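Local coordinates for protein LbaCas13a H328A (C2c2) (Lachnospiraceae bacterium NK4A179, PDB 5WLH) that binds a CRISPR precursor RNA as its guide and, as a Cas13a nuclease, probably uses it to find and cut RNA, with cleavage at adenines, at residues G377-R380 / Q381-A385; K929-V932 / W933-R937; A992-I995 / S996-D1000. All coordinates share one frame; numbering follows the deposited sequence.

Contact 1: G377-R380 / Q381-A385. With nucleotides of chain B.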
ATOM      1  N   GLY A 377      10.889 -34.055 -13.618  1.00 33.87           N
ATOM      2  CA  GLY A 377      10.575 -34.988 -14.687  1.00 36.07           C
ATOM      3  C   GLY A 377       9.836 -34.329 -15.838  1.00 35.42           C
ATOM      4  O   GLY A 377      10.171 -34.535 -17.009  1.00 29.49           O
ATOM      5  N   CYS A 378       8.809 -33.531 -15.520  1.00 31.05           N
ATOM      6  CA  CYS A 378       8.113 -32.765 -16.552  1.00 29.05           C
ATOM      7  C   CYS A 378       9.075 -31.896 -17.340  1.00 24.57           C
ATOM      8  O   CYS A 378       8.973 -31.801 -18.567  1.00 27.45           O
ATOM      9  CB  CYS A 378       7.054 -31.872 -15.930  1.00 30.41           C
ATOM     10  SG  CYS A 378       5.651 -32.740 -15.305  1.00 28.63           S
ATOM     11  N   TYR A 379       9.979 -31.212 -16.643  1.00 28.79           N
ATOM     12  CA  TYR A 379      10.925 -30.332 -17.310  1.00 30.51           C
ATOM     13  C   TYR A 379      11.814 -31.115 -18.274  1.00 34.18           C
ATOM     14  O   TYR A 379      11.958 -30.750 -19.446  1.00 28.00           O
ATOM     15  CB  TYR A 379      11.763 -29.599 -16.266  1.00 26.11           C
ATOM     16  CG  TYR A 379      12.943 -28.858 -16.844  1.00 23.18           C
ATOM     17  CD1 TYR A 379      14.181 -29.482 -16.995  1.00 22.34           C
ATOM     18  CD2 TYR A 379      12.822 -27.532 -17.254  1.00 24.94           C
ATOM     19  CE1 TYR A 379      15.259 -28.805 -17.538  1.00 27.80           C
ATOM     20  CE2 TYR A 379      13.902 -26.846 -17.797  1.00 26.80           C
ATOM     21  CZ  TYR A 379      15.117 -27.489 -17.930  1.00 27.40           C
ATOM     22  OH  TYR A 379      16.197 -26.829 -18.457  1.00 26.44           O
ATOM     23  N   ARG A 380      12.431 -32.197 -17.795  1.00 32.01           N
ATOM     24  CA  ARG A 380      13.347 -32.937 -18.657  1.00 33.90           C
ATOM     25  C   ARG A 380      12.619 -33.523 -19.861  1.00 34.09           C
ATOM     26  O   ARG A 380      13.147 -33.519 -20.978  1.00 35.13           O
ATOM     27  CB  ARG A 380      14.056 -34.016 -17.843  1.00 35.34           C
ATOM     28  CG  ARG A 380      14.687 -33.433 -16.604  1.00 40.66           C
ATOM     29  CD  ARG A 380      15.966 -34.102 -16.184  1.00 40.05           C
ATOM     30  NE  ARG A 380      16.649 -33.287 -15.183  1.00 37.27           N
ATOM     31  CZ  ARG A 380      17.141 -33.753 -14.045  1.00 36.37           C
ATOM     32  NH1 ARG A 380      17.037 -35.045 -13.754  1.00 39.80           N
ATOM     33  NH2 ARG A 380      17.747 -32.933 -13.202  1.00 35.63           N
ATOM     34  N   GLN A 381      11.385 -33.989 -19.661  1.00 34.05           N
ATOM     35  CA  GLN A 381      10.588 -34.511 -20.766  1.00 36.87           C
ATOM     36  C   GLN A 381      10.261 -33.420 -21.787  1.00 37.98           C
ATOM     37  O   GLN A 381      10.281 -33.666 -23.001  1.00 33.45           O
ATOM     38  CB  GLN A 381       9.313 -35.136 -20.209  1.00 41.23           C
ATOM     39  CG  GLN A 381       8.135 -35.143 -21.149  1.00 46.10           C
ATOM     40  CD  GLN A 381       7.204 -33.935 -20.997  1.00 49.30           C
ATOM     41  OE1 GLN A 381       7.111 -33.305 -19.932  1.00 46.15           O
ATOM     42  NE2 GLN A 381       6.517 -33.605 -22.079  1.00 49.42           N
ATOM     43  N   ALA A 382       9.935 -32.210 -21.314  1.00 30.77           N
ATOM     44  CA  ALA A 382       9.579 -31.129 -22.231  1.00 30.08           C
ATOM     45  C   ALA A 382      10.790 -30.651 -23.020  1.00 27.87           C
ATOM     46  O   ALA A 382      10.695 -30.411 -24.233  1.00 29.37           O
ATOM     47  CB  ALA A 382       8.942 -29.970 -21.457  1.00 26.60           C
ATOM     48  N   VAL A 383      11.931 -30.495 -22.351  1.00 29.40           N
ATOM     49  CA  VAL A 383      13.152 -30.089 -23.036  1.00 31.42           C
ATOM     50  C   VAL A 383      13.478 -31.080 -24.148  1.00 33.94           C
ATOM     51  O   VAL A 383      13.795 -30.689 -25.277  1.00 31.07           O
ATOM     52  CB  VAL A 383      14.304 -29.946 -22.022  1.00 30.93           C
ATOM     53  CG1 VAL A 383      15.641 -29.927 -22.722  1.00 31.45           C
ATOM     54  CG2 VAL A 383      14.147 -28.663 -21.174  1.00 26.30           C
ATOM     55  N   LYS A 384      13.350 -32.378 -23.861  1.00 31.65           N
ATOM     56  CA  LYS A 384      13.609 -33.390 -24.884  1.00 34.04           C
ATOM     57  C   LYS A 384      12.632 -33.267 -26.052  1.00 35.78           C
ATOM     58  O   LYS A 384      13.037 -33.333 -27.219  1.00 36.45           O
ATOM     59  CB  LYS A 384      13.537 -34.783 -24.257  1.00 37.97           C
ATOM     60  CG  LYS A 384      13.432 -35.921 -25.266  1.00 46.07           C
ATOM     61  CD  LYS A 384      13.380 -37.278 -24.566  1.00 49.48           C
ATOM     62  CE  LYS A 384      13.347 -38.425 -25.568  1.00 52.50           C
ATOM     63  NZ  LYS A 384      14.692 -38.646 -26.172  1.00 55.13           N
ATOM     64  N   ALA A 385      11.344 -33.076 -25.760  1.00 34.10           N
ATOM     65  CA  ALA A 385      10.351 -33.021 -26.824  1.00 36.19           C
ATOM     66  C   ALA A 385      10.496 -31.770 -27.690  1.00 38.88           C
ATOM     67  O   ALA A 385      10.290 -31.839 -28.908  1.00 38.14           O
ATOM     68  CB  ALA A 385       8.948 -33.104 -26.235  1.00 38.54           C
TER
ATOM     69  P     A B  16      23.377 -28.092 -15.136  1.00 37.97           P
ATOM     70  OP1   A B  16      24.795 -28.504 -15.000  1.00 43.10           O
ATOM     71  OP2   A B  16      22.968 -27.194 -16.253  1.00 33.51           O
ATOM     72  O5'   A B  16      22.498 -29.404 -15.262  1.00 34.32           O
ATOM     73  C5'   A B  16      22.697 -30.523 -14.399  1.00 33.68           C
ATOM     74  C4'   A B  16      21.637 -31.577 -14.625  1.00 37.61           C
ATOM     75  O4'   A B  16      20.341 -30.980 -14.379  1.00 33.78           O
ATOM     76  C3'   A B  16      21.570 -32.139 -16.041  1.00 34.39           C
ATOM     77  O3'   A B  16      20.998 -33.441 -15.996  1.00 42.74           O
ATOM     78  C2'   A B  16      20.575 -31.214 -16.720  1.00 32.36           C
ATOM     79  O2'   A B  16      19.903 -31.809 -17.808  1.00 33.88           O
ATOM     80  C1'   A B  16      19.599 -30.915 -15.586  1.00 35.46           C
ATOM     81  N9    A B  16      19.027 -29.570 -15.635  1.00 34.39           N
ATOM     82  C8    A B  16      19.562 -28.401 -16.121  1.00 35.09           C
ATOM     83  N7    A B  16      18.774 -27.365 -15.941  1.00 30.33           N
ATOM     84  C5    A B  16      17.671 -27.897 -15.287  1.00 28.76           C
ATOM     85  C6    A B  16      16.484 -27.328 -14.814  1.00 30.55           C
ATOM     86  N6    A B  16      16.190 -26.023 -14.934  1.00 27.55           N
ATOM     87  N1    A B  16      15.609 -28.157 -14.203  1.00 27.57           N
ATOM     88  C2    A B  16      15.891 -29.464 -14.079  1.00 35.37           C
ATOM     89  N3    A B  16      16.983 -30.120 -14.478  1.00 32.95           N
ATOM     90  C4    A B  16      17.826 -29.260 -15.081  1.00 31.89           C
ATOM     91  P     A B  18      18.767 -35.237 -10.464  1.00 51.96           P
ATOM     92  OP1   A B  18      18.332 -35.590  -9.091  1.00 50.24           O
ATOM     93  OP2   A B  18      18.093 -35.846 -11.642  1.00 50.23           O
ATOM     94  O5'   A B  18      18.644 -33.650 -10.640  1.00 48.99           O
ATOM     95  C5'   A B  18      19.325 -32.759  -9.765  1.00 41.35           C
ATOM     96  C4'   A B  18      19.916 -31.588 -10.513  1.00 38.29           C
ATOM     97  O4'   A B  18      18.947 -31.098 -11.478  1.00 41.34           O
ATOM     98  C3'   A B  18      20.252 -30.367  -9.668  1.00 36.03           C
ATOM     99  O3'   A B  18      21.500 -30.461  -9.009  1.00 33.96           O
ATOM    100  C2'   A B  18      20.179 -29.233 -10.681  1.00 33.67           C
ATOM    101  O2'   A B  18      21.353 -29.202 -11.479  1.00 34.14           O
ATOM    102  C1'   A B  18      19.013 -29.689 -11.556  1.00 34.53           C
ATOM    103  N9    A B  18      17.718 -29.145 -11.108  1.00 32.36           N
ATOM    104  C8    A B  18      16.696 -29.806 -10.469  1.00 34.42           C
ATOM    105  N7    A B  18      15.654 -29.056 -10.211  1.00 38.83           N
ATOM    106  C5    A B  18      16.007 -27.812 -10.713  1.00 35.44           C
ATOM    107  C6    A B  18      15.350 -26.572 -10.755  1.00 36.06           C
ATOM    108  N6    A B  18      14.132 -26.341 -10.272  1.00 36.08           N
ATOM    109  N1    A B  18      15.998 -25.534 -11.330  1.00 35.22           N
ATOM    110  C2    A B  18      17.223 -25.741 -11.828  1.00 31.63           C
ATOM    111  N3    A B  18      17.946 -26.852 -11.848  1.00 32.62           N
ATOM    112  C4    A B  18      17.278 -27.856 -11.261  1.00 34.24           C
TER
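With CG of Tyr379 turned anti to the backbone N (chi1 169°) and CG2 of Val383 set beside its own backbone N, the phenol ring and this methyl meet one turn apart on helix 357-388. CG2 of Val383 stands over a face of the ring, 3.8 Å from the centroid of Tyr379. The line to it leans only 20° from the ring normal, evidence for a CH-pi contact. Over the opposite face lies the base of A16 of chain B, its C6 3.3 Å from CE1 of Tyr379. The ring is thus held between methyl and adenine, while Met402 and His406 of helix 398-417 also touch it.

Arg380, its chain bent at chi2, carries its guanidinium between the N3 edge of A16 and the 5' phosphate of A18 of chain B. NE of Arg380 donates to N3 of A16 at 3.3 Å, and NH2 of Arg380 donates to the same N3 at 3.2 Å, with N3 in the guanidinium plane. NH2 of Arg380 also gives a nearly straight bond to O5' of A18, at 2.8 Å and 169°. NH1 faces OP2 of A18 in a bond modelled too short to be trusted.

One cation therefore ties a base edge to a phosphate two nucleotides on. Because N3 occurs in both purines, this grip probably senses RNA shape and backbone charge more than it tells adenine from guanine.

Contact 2: K929-V932 / W933-R937. With nucleotides of chain B.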
ATOM      1  N   LYS A 929       7.291  14.312  -0.019  1.00 18.12           N
ATOM      2  CA  LYS A 929       8.416  15.240   0.045  1.00 23.00           C
ATOM      3  C   LYS A 929       9.639  14.571   0.664  1.00 22.50           C
ATOM      4  O   LYS A 929      10.765  14.738   0.176  1.00 20.61           O
ATOM      5  CB  LYS A 929       8.020  16.478   0.839  1.00 20.29           C
ATOM      6  CG  LYS A 929       9.109  17.560   0.860  1.00 24.42           C
ATOM      7  CD  LYS A 929       8.649  18.774   1.662  1.00 27.69           C
ATOM      8  CE  LYS A 929       9.697  19.892   1.594  1.00 32.11           C
ATOM      9  NZ  LYS A 929       9.143  21.208   2.009  1.00 34.79           N
ATOM     10  N   GLN A 930       9.428  13.787   1.718  1.00 17.70           N
ATOM     11  CA  GLN A 930      10.535  13.115   2.384  1.00 19.76           C
ATOM     12  C   GLN A 930      11.157  12.062   1.490  1.00 19.73           C
ATOM     13  O   GLN A 930      12.376  11.886   1.498  1.00 19.35           O
ATOM     14  CB  GLN A 930      10.063  12.470   3.684  1.00 19.77           C
ATOM     15  CG  GLN A 930      11.210  12.170   4.651  1.00 21.73           C
ATOM     16  CD  GLN A 930      11.901  10.859   4.386  1.00 25.61           C
ATOM     17  OE1 GLN A 930      11.321   9.947   3.783  1.00 24.81           O
ATOM     18  NE2 GLN A 930      13.145  10.727   4.886  1.00 21.69           N
ATOM     19  N   TYR A 931      10.324  11.312   0.757  1.00 19.41           N
ATOM     20  CA  TYR A 931      10.837  10.279  -0.139  1.00 19.36           C
ATOM     21  C   TYR A 931      11.714  10.899  -1.221  1.00 18.85           C
ATOM     22  O   TYR A 931      12.843  10.459  -1.460  1.00 18.54           O
ATOM     23  CB  TYR A 931       9.647   9.514  -0.736  1.00 19.05           C
ATOM     24  CG  TYR A 931       9.916   8.238  -1.505  1.00 18.00           C
ATOM     25  CD1 TYR A 931      11.165   7.614  -1.511  1.00 15.21           C
ATOM     26  CD2 TYR A 931       8.884   7.646  -2.226  1.00 17.64           C
ATOM     27  CE1 TYR A 931      11.371   6.438  -2.238  1.00 21.09           C
ATOM     28  CE2 TYR A 931       9.078   6.494  -2.929  1.00 19.85           C
ATOM     29  CZ  TYR A 931      10.313   5.896  -2.947  1.00 24.23           C
ATOM     30  OH  TYR A 931      10.455   4.744  -3.687  1.00 19.00           O
ATOM     31  N   VAL A 932      11.235  11.969  -1.844  1.00 16.17           N
ATOM     32  CA  VAL A 932      12.029  12.614  -2.884  1.00 18.55           C
ATOM     33  C   VAL A 932      13.341  13.120  -2.298  1.00 19.36           C
ATOM     34  O   VAL A 932      14.408  12.956  -2.897  1.00 18.79           O
ATOM     35  CB  VAL A 932      11.212  13.740  -3.543  1.00 21.17           C
ATOM     36  CG1 VAL A 932      12.095  14.599  -4.442  1.00 19.24           C
ATOM     37  CG2 VAL A 932      10.017  13.153  -4.338  1.00 21.22           C
ATOM     38  N   TRP A 933      13.284  13.742  -1.119  1.00 17.57           N
ATOM     39  CA  TRP A 933      14.514  14.202  -0.476  1.00 22.36           C
ATOM     40  C   TRP A 933      15.465  13.038  -0.232  1.00 19.70           C
ATOM     41  O   TRP A 933      16.674  13.142  -0.481  1.00 22.48           O
ATOM     42  CB  TRP A 933      14.158  14.910   0.835  1.00 17.55           C
ATOM     43  CG  TRP A 933      15.312  15.202   1.788  1.00 23.85           C
ATOM     44  CD1 TRP A 933      16.078  16.348   1.834  1.00 29.61           C
ATOM     45  CD2 TRP A 933      15.789  14.360   2.839  1.00 23.90           C
ATOM     46  NE1 TRP A 933      17.007  16.255   2.850  1.00 22.03           N
ATOM     47  CE2 TRP A 933      16.862  15.041   3.471  1.00 25.11           C
ATOM     48  CE3 TRP A 933      15.431  13.092   3.304  1.00 24.15           C
ATOM     49  CZ2 TRP A 933      17.558  14.497   4.547  1.00 25.27           C
ATOM     50  CZ3 TRP A 933      16.131  12.548   4.364  1.00 28.29           C
ATOM     51  CH2 TRP A 933      17.186  13.255   4.979  1.00 26.94           C
ATOM     52  N   ASP A 934      14.930  11.912   0.236  1.00 20.41           N
ATOM     53  CA  ASP A 934      15.779  10.783   0.591  1.00 22.79           C
ATOM     54  C   ASP A 934      16.432  10.171  -0.644  1.00 21.94           C
ATOM     55  O   ASP A 934      17.589   9.733  -0.594  1.00 21.19           O
ATOM     56  CB  ASP A 934      14.950   9.743   1.345  1.00 22.54           C
ATOM     57  CG  ASP A 934      15.807   8.657   1.949  1.00 23.02           C
ATOM     58  OD1 ASP A 934      16.587   8.973   2.874  1.00 26.79           O
ATOM     59  OD2 ASP A 934      15.706   7.495   1.505  1.00 22.76           O
ATOM     60  N   ILE A 935      15.706  10.133  -1.759  1.00 20.88           N
ATOM     61  CA  ILE A 935      16.273   9.612  -3.001  1.00 18.02           C
ATOM     62  C   ILE A 935      17.429  10.482  -3.463  1.00 16.31           C
ATOM     63  O   ILE A 935      18.495   9.981  -3.842  1.00 20.01           O
ATOM     64  CB  ILE A 935      15.204   9.527  -4.096  1.00 15.58           C
ATOM     65  CG1 ILE A 935      14.080   8.557  -3.693  1.00 18.55           C
ATOM     66  CG2 ILE A 935      15.872   9.069  -5.411  1.00 16.91           C
ATOM     67  CD1 ILE A 935      12.776   8.833  -4.440  1.00 18.75           C
ATOM     68  N   TYR A 936      17.211  11.798  -3.497  1.00 17.92           N
ATOM     69  CA  TYR A 936      18.279  12.681  -3.935  1.00 20.78           C
ATOM     70  C   TYR A 936      19.460  12.598  -2.982  1.00 21.72           C
ATOM     71  O   TYR A 936      20.619  12.657  -3.408  1.00 20.63           O
ATOM     72  CB  TYR A 936      17.750  14.102  -4.040  1.00 21.37           C
ATOM     73  CG  TYR A 936      16.980  14.322  -5.327  1.00 24.22           C
ATOM     74  CD1 TYR A 936      17.584  14.124  -6.565  1.00 31.90           C
ATOM     75  CD2 TYR A 936      15.648  14.695  -5.305  1.00 20.57           C
ATOM     76  CE1 TYR A 936      16.880  14.310  -7.741  1.00 31.99           C
ATOM     77  CE2 TYR A 936      14.936  14.891  -6.483  1.00 23.61           C
ATOM     78  CZ  TYR A 936      15.555  14.694  -7.687  1.00 30.74           C
ATOM     79  OH  TYR A 936      14.857  14.887  -8.854  1.00 28.60           O
ATOM     80  N   ARG A 937      19.178  12.466  -1.686  1.00 23.37           N
ATOM     81  CA  ARG A 937      20.241  12.309  -0.700  1.00 21.71           C
ATOM     82  C   ARG A 937      21.101  11.093  -1.020  1.00 21.13           C
ATOM     83  O   ARG A 937      22.337  11.167  -1.010  1.00 22.18           O
ATOM     84  CB  ARG A 937      19.622  12.172   0.691  1.00 21.90           C
ATOM     85  CG  ARG A 937      20.613  11.988   1.819  1.00 22.12           C
ATOM     86  CD  ARG A 937      19.854  11.721   3.132  1.00 21.38           C
ATOM     87  NE  ARG A 937      19.192  10.418   3.159  1.00 21.62           N
ATOM     88  CZ  ARG A 937      19.809   9.251   3.324  1.00 23.60           C
ATOM     89  NH1 ARG A 937      21.131   9.203   3.478  1.00 27.72           N
ATOM     90  NH2 ARG A 937      19.109   8.123   3.321  1.00 24.68           N
TER
ATOM     91  P     A B  25      14.691  -1.244  -0.569  1.00 25.78           P
ATOM     92  OP1   A B  25      15.939  -0.432  -0.672  1.00 28.47           O
ATOM     93  OP2   A B  25      14.631  -2.386   0.371  1.00 24.24           O
ATOM     94  O5'   A B  25      13.517  -0.239  -0.216  1.00 24.81           O
ATOM     95  C5'   A B  25      12.156  -0.650  -0.224  1.00 28.67           C
ATOM     96  C4'   A B  25      11.289   0.381  -0.894  1.00 24.50           C
ATOM     97  O4'   A B  25      11.146   1.545  -0.033  1.00 23.02           O
ATOM     98  C3'   A B  25      11.815   0.902  -2.234  1.00 21.33           C
ATOM     99  O3'   A B  25      10.710   1.105  -3.106  1.00 21.76           O
ATOM    100  C2'   A B  25      12.375   2.270  -1.878  1.00 19.32           C
ATOM    101  O2'   A B  25      12.404   3.184  -2.957  1.00 20.07           O
ATOM    102  C1'   A B  25      11.396   2.708  -0.799  1.00 20.70           C
ATOM    103  N9    A B  25      11.898   3.786   0.042  1.00 24.20           N
ATOM    104  C8    A B  25      13.203   4.037   0.392  1.00 28.09           C
ATOM    105  N7    A B  25      13.347   5.126   1.109  1.00 29.24           N
ATOM    106  C5    A B  25      12.053   5.615   1.222  1.00 24.84           C
ATOM    107  C6    A B  25      11.532   6.744   1.864  1.00 28.28           C
ATOM    108  N6    A B  25      12.301   7.604   2.534  1.00 26.84           N
ATOM    109  N1    A B  25      10.205   6.965   1.779  1.00 27.90           N
ATOM    110  C2    A B  25       9.438   6.101   1.104  1.00 20.01           C
ATOM    111  N3    A B  25       9.823   5.002   0.455  1.00 19.14           N
ATOM    112  C4    A B  25      11.151   4.815   0.559  1.00 20.79           C
TER
HETATM  113  O   HOH W   1      14.662   8.196   4.798  1.00 37.60           O
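Tyr931 and Ile935 touch one turn apart on helix 915-941, and the tyrosine runs along the adenine of A25 of chain B. CG of Tyr931 stands anti to the backbone N (chi1 -169°), laying the ring along the base. Its CB lies 3.6 Å from N1 of A25, and CG then passes C2. CE1 of Tyr931 reaches C4 of A25 at 3.2 Å, and N3 sits above the ring centre. CE1 also meets Ile935 CD1, which lies over the opposite face, 28° off the ring normal, in a CH-pi contact. At the tip, OH of Tyr931 donates to O2' of A25 at 2.6 Å.

Gln930 OE1 accepts a straight bond from N6 of A25, 2.8 Å at 174°. NE2 of Gln930 donates to a water that makes weak bonds to this N6 and to Asp934 OD1. Arg937 NE and NH2 hold that OD1 side-on; Arg938 pairs with OD2.

With an alanine at Tyr931, O2' of A25 would probably lose its donor and a gap would open between base and Ile935.

N6 donating to a glutamine oxygen is consistent with a preference for adenine over guanine, which bears O6 there, and the O2' bond would probably favour ribose over deoxyribose.

Contact 3: A992-I995 / S996-D1000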
ATOM      1  N   ALA A 992     -33.838  17.865  14.181  1.00 48.27           N
ATOM      2  CA  ALA A 992     -34.252  16.810  15.100  1.00 44.78           C
ATOM      3  C   ALA A 992     -34.658  15.551  14.348  1.00 42.30           C
ATOM      4  O   ALA A 992     -34.387  14.432  14.800  1.00 45.48           O
ATOM      5  CB  ALA A 992     -35.403  17.305  15.977  1.00 48.27           C
ATOM      6  N   GLU A 993     -35.311  15.711  13.197  1.00 45.24           N
ATOM      7  CA  GLU A 993     -35.664  14.549  12.386  1.00 47.58           C
ATOM      8  C   GLU A 993     -34.424  13.861  11.831  1.00 47.22           C
ATOM      9  O   GLU A 993     -34.401  12.631  11.695  1.00 44.23           O
ATOM     10  CB  GLU A 993     -36.595  14.966  11.247  1.00 51.93           C
ATOM     11  CG  GLU A 993     -37.024  13.818  10.346  1.00 58.58           C
ATOM     12  CD  GLU A 993     -38.142  14.207   9.400  1.00 66.09           C
ATOM     13  OE1 GLU A 993     -38.796  13.298   8.844  1.00 67.25           O
ATOM     14  OE2 GLU A 993     -38.366  15.425   9.213  1.00 69.61           O
ATOM     15  N   TYR A 994     -33.389  14.633  11.498  1.00 45.74           N
ATOM     16  CA  TYR A 994     -32.143  14.029  11.041  1.00 44.88           C
ATOM     17  C   TYR A 994     -31.470  13.240  12.161  1.00 42.54           C
ATOM     18  O   TYR A 994     -30.990  12.121  11.940  1.00 46.10           O
ATOM     19  CB  TYR A 994     -31.212  15.110  10.499  1.00 45.85           C
ATOM     20  CG  TYR A 994     -30.060  14.551   9.707  1.00 47.00           C
ATOM     21  CD1 TYR A 994     -30.218  14.188   8.378  1.00 47.19           C
ATOM     22  CD2 TYR A 994     -28.820  14.360  10.299  1.00 50.69           C
ATOM     23  CE1 TYR A 994     -29.171  13.664   7.653  1.00 47.01           C
ATOM     24  CE2 TYR A 994     -27.766  13.837   9.588  1.00 49.46           C
ATOM     25  CZ  TYR A 994     -27.946  13.490   8.266  1.00 50.81           C
ATOM     26  OH  TYR A 994     -26.892  12.967   7.559  1.00 53.67           O
ATOM     27  N   ILE A 995     -31.439  13.801  13.373  1.00 41.18           N
ATOM     28  CA  ILE A 995     -30.868  13.105  14.525  1.00 39.59           C
ATOM     29  C   ILE A 995     -31.552  11.763  14.747  1.00 43.17           C
ATOM     30  O   ILE A 995     -30.912  10.789  15.165  1.00 42.25           O
ATOM     31  CB  ILE A 995     -30.966  14.001  15.776  1.00 39.82           C
ATOM     32  CG1 ILE A 995     -30.198  15.302  15.558  1.00 38.75           C
ATOM     33  CG2 ILE A 995     -30.483  13.267  17.011  1.00 40.16           C
ATOM     34  CD1 ILE A 995     -30.643  16.434  16.455  1.00 41.46           C
ATOM     35  N   SER A 996     -32.854  11.682  14.455  1.00 45.12           N
ATOM     36  CA  SER A 996     -33.615  10.452  14.641  1.00 45.36           C
ATOM     37  C   SER A 996     -33.139   9.315  13.748  1.00 44.76           C
ATOM     38  O   SER A 996     -33.521   8.167  13.989  1.00 44.19           O
ATOM     39  CB  SER A 996     -35.107  10.714  14.398  1.00 47.74           C
ATOM     40  OG  SER A 996     -35.382  10.993  13.033  1.00 49.88           O
ATOM     41  N   SER A 997     -32.322   9.594  12.730  1.00 45.13           N
ATOM     42  CA  SER A 997     -31.737   8.504  11.958  1.00 43.72           C
ATOM     43  C   SER A 997     -30.750   7.700  12.792  1.00 37.04           C
ATOM     44  O   SER A 997     -30.532   6.516  12.521  1.00 38.91           O
ATOM     45  CB  SER A 997     -31.034   9.045  10.715  1.00 49.31           C
ATOM     46  OG  SER A 997     -31.713  10.158  10.172  1.00 57.28           O
ATOM     47  N   TYR A 998     -30.140   8.322  13.800  1.00 37.53           N
ATOM     48  CA  TYR A 998     -29.082   7.697  14.580  1.00 39.30           C
ATOM     49  C   TYR A 998     -29.406   7.567  16.056  1.00 39.45           C
ATOM     50  O   TYR A 998     -28.664   6.886  16.778  1.00 37.30           O
ATOM     51  CB  TYR A 998     -27.778   8.490  14.420  1.00 37.76           C
ATOM     52  CG  TYR A 998     -27.411   8.679  12.965  1.00 39.96           C
ATOM     53  CD1 TYR A 998     -27.169   7.578  12.150  1.00 40.93           C
ATOM     54  CD2 TYR A 998     -27.329   9.948  12.400  1.00 43.68           C
ATOM     55  CE1 TYR A 998     -26.845   7.734  10.820  1.00 38.81           C
ATOM     56  CE2 TYR A 998     -26.997  10.114  11.061  1.00 42.46           C
ATOM     57  CZ  TYR A 998     -26.756   8.999  10.279  1.00 44.01           C
ATOM     58  OH  TYR A 998     -26.428   9.139   8.945  1.00 42.95           O
ATOM     59  N   LEU A 999     -30.486   8.189  16.519  1.00 41.51           N
ATOM     60  CA  LEU A 999     -30.870   8.176  17.923  1.00 40.10           C
ATOM     61  C   LEU A 999     -32.359   7.895  18.022  1.00 41.98           C
ATOM     62  O   LEU A 999     -33.167   8.581  17.388  1.00 42.04           O
ATOM     63  CB  LEU A 999     -30.542   9.513  18.596  1.00 38.42           C
ATOM     64  CG  LEU A 999     -31.091   9.736  20.004  1.00 37.48           C
ATOM     65  CD1 LEU A 999     -30.405   8.799  21.003  1.00 32.96           C
ATOM     66  CD2 LEU A 999     -30.904  11.179  20.396  1.00 39.38           C
ATOM     67  N   ASP A1000     -32.714   6.887  18.812  1.00 42.61           N
ATOM     68  CA  ASP A1000     -34.112   6.598  19.116  1.00 44.66           C
ATOM     69  C   ASP A1000     -34.489   7.391  20.365  1.00 46.88           C
ATOM     70  O   ASP A1000     -34.451   6.896  21.494  1.00 47.28           O
ATOM     71  CB  ASP A1000     -34.315   5.100  19.303  1.00 43.92           C
ATOM     72  CG  ASP A1000     -35.769   4.722  19.488  1.00 45.86           C
ATOM     73  OD1 ASP A1000     -36.632   5.626  19.541  1.00 49.06           O
ATOM     74  OD2 ASP A1000     -36.047   3.511  19.578  1.00 44.47           O
TER
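Tyr994 and Ile995, at residues 992-995 of helix 988-995, meet Ser997, Tyr998 and Leu999 through two overlapping beta turns, closed by Ser997 N to Tyr994 O and Tyr998 N to Ile995 O, after which the chain takes up an extended backbone at Leu999.

The backbone bonds show the change from four residues back to three. Ser996 N still donates to Ala992 O, four residues back, at 3.2 Å. Ser997 N instead turns to Tyr994 O, and Tyr998 N to Ile995 O at 2.9 Å, each only three residues back. Both of these donors lie well above the plane of their carbonyl rather than on a lone pair. A weak bond from Leu999 N also reaches Ile995 O.

Two serines add side-chain bonds to carbonyls three residues back: Ser997 OG shares Tyr994 O with its own N, and Ser996 OG goes to Glu993 O. OG of Ser996 is placed between backbone N and carbonyl carbon (chi1 69°), which folds it back on that carbonyl; the bond is modelled so short that its length is doubtful.

Apolar contacts accompany the turn. Ile995 and Leu999 lie side by side and point the same way, CG2 of Ile995 being 4.0 Å from CD2 of Leu999. The tyrosines Tyr994 and Tyr998 are turned obliquely to each other and touch through their CE2 atoms, 4.1 Å apart, with CE2 of Tyr994 near the plane of the Tyr998 ring at its edge. Helices 1039-1047 and 1050-1056 pack against both rings, and Val1060 exchanges backbone hydrogen bonds with Tyr998 and Asp1000.

Tyr994 O is gripped twice by a single residue: Ser997 OG at 2.7 Å and Ser997 N at 3.0 Å both approach from the same face of its carbonyl plane.

The three contacts come in series along the chain: 377-385 on helix 357-388, 929-937 on helix 915-941, and contact 3 where helix 988-995 passes into the loop before helix 1008-1017. They share no helix and do not touch. Centres of contacts 1 and 2 are 49 Å apart, as are those of contacts 2 and 3, whereas contacts 1 and 3 are 71 Å apart on opposite sides of the chain's centre. Contact 2 lies nearest that centre, about 19 Å from it. Contacts 1 and 2 hold adenosines of one RNA chain, so the guide is gripped from distant helices; contact 3, about 15 Å from the RNA at its nearest atom, belongs to a turn joining helix 988-995 to neighbouring helices.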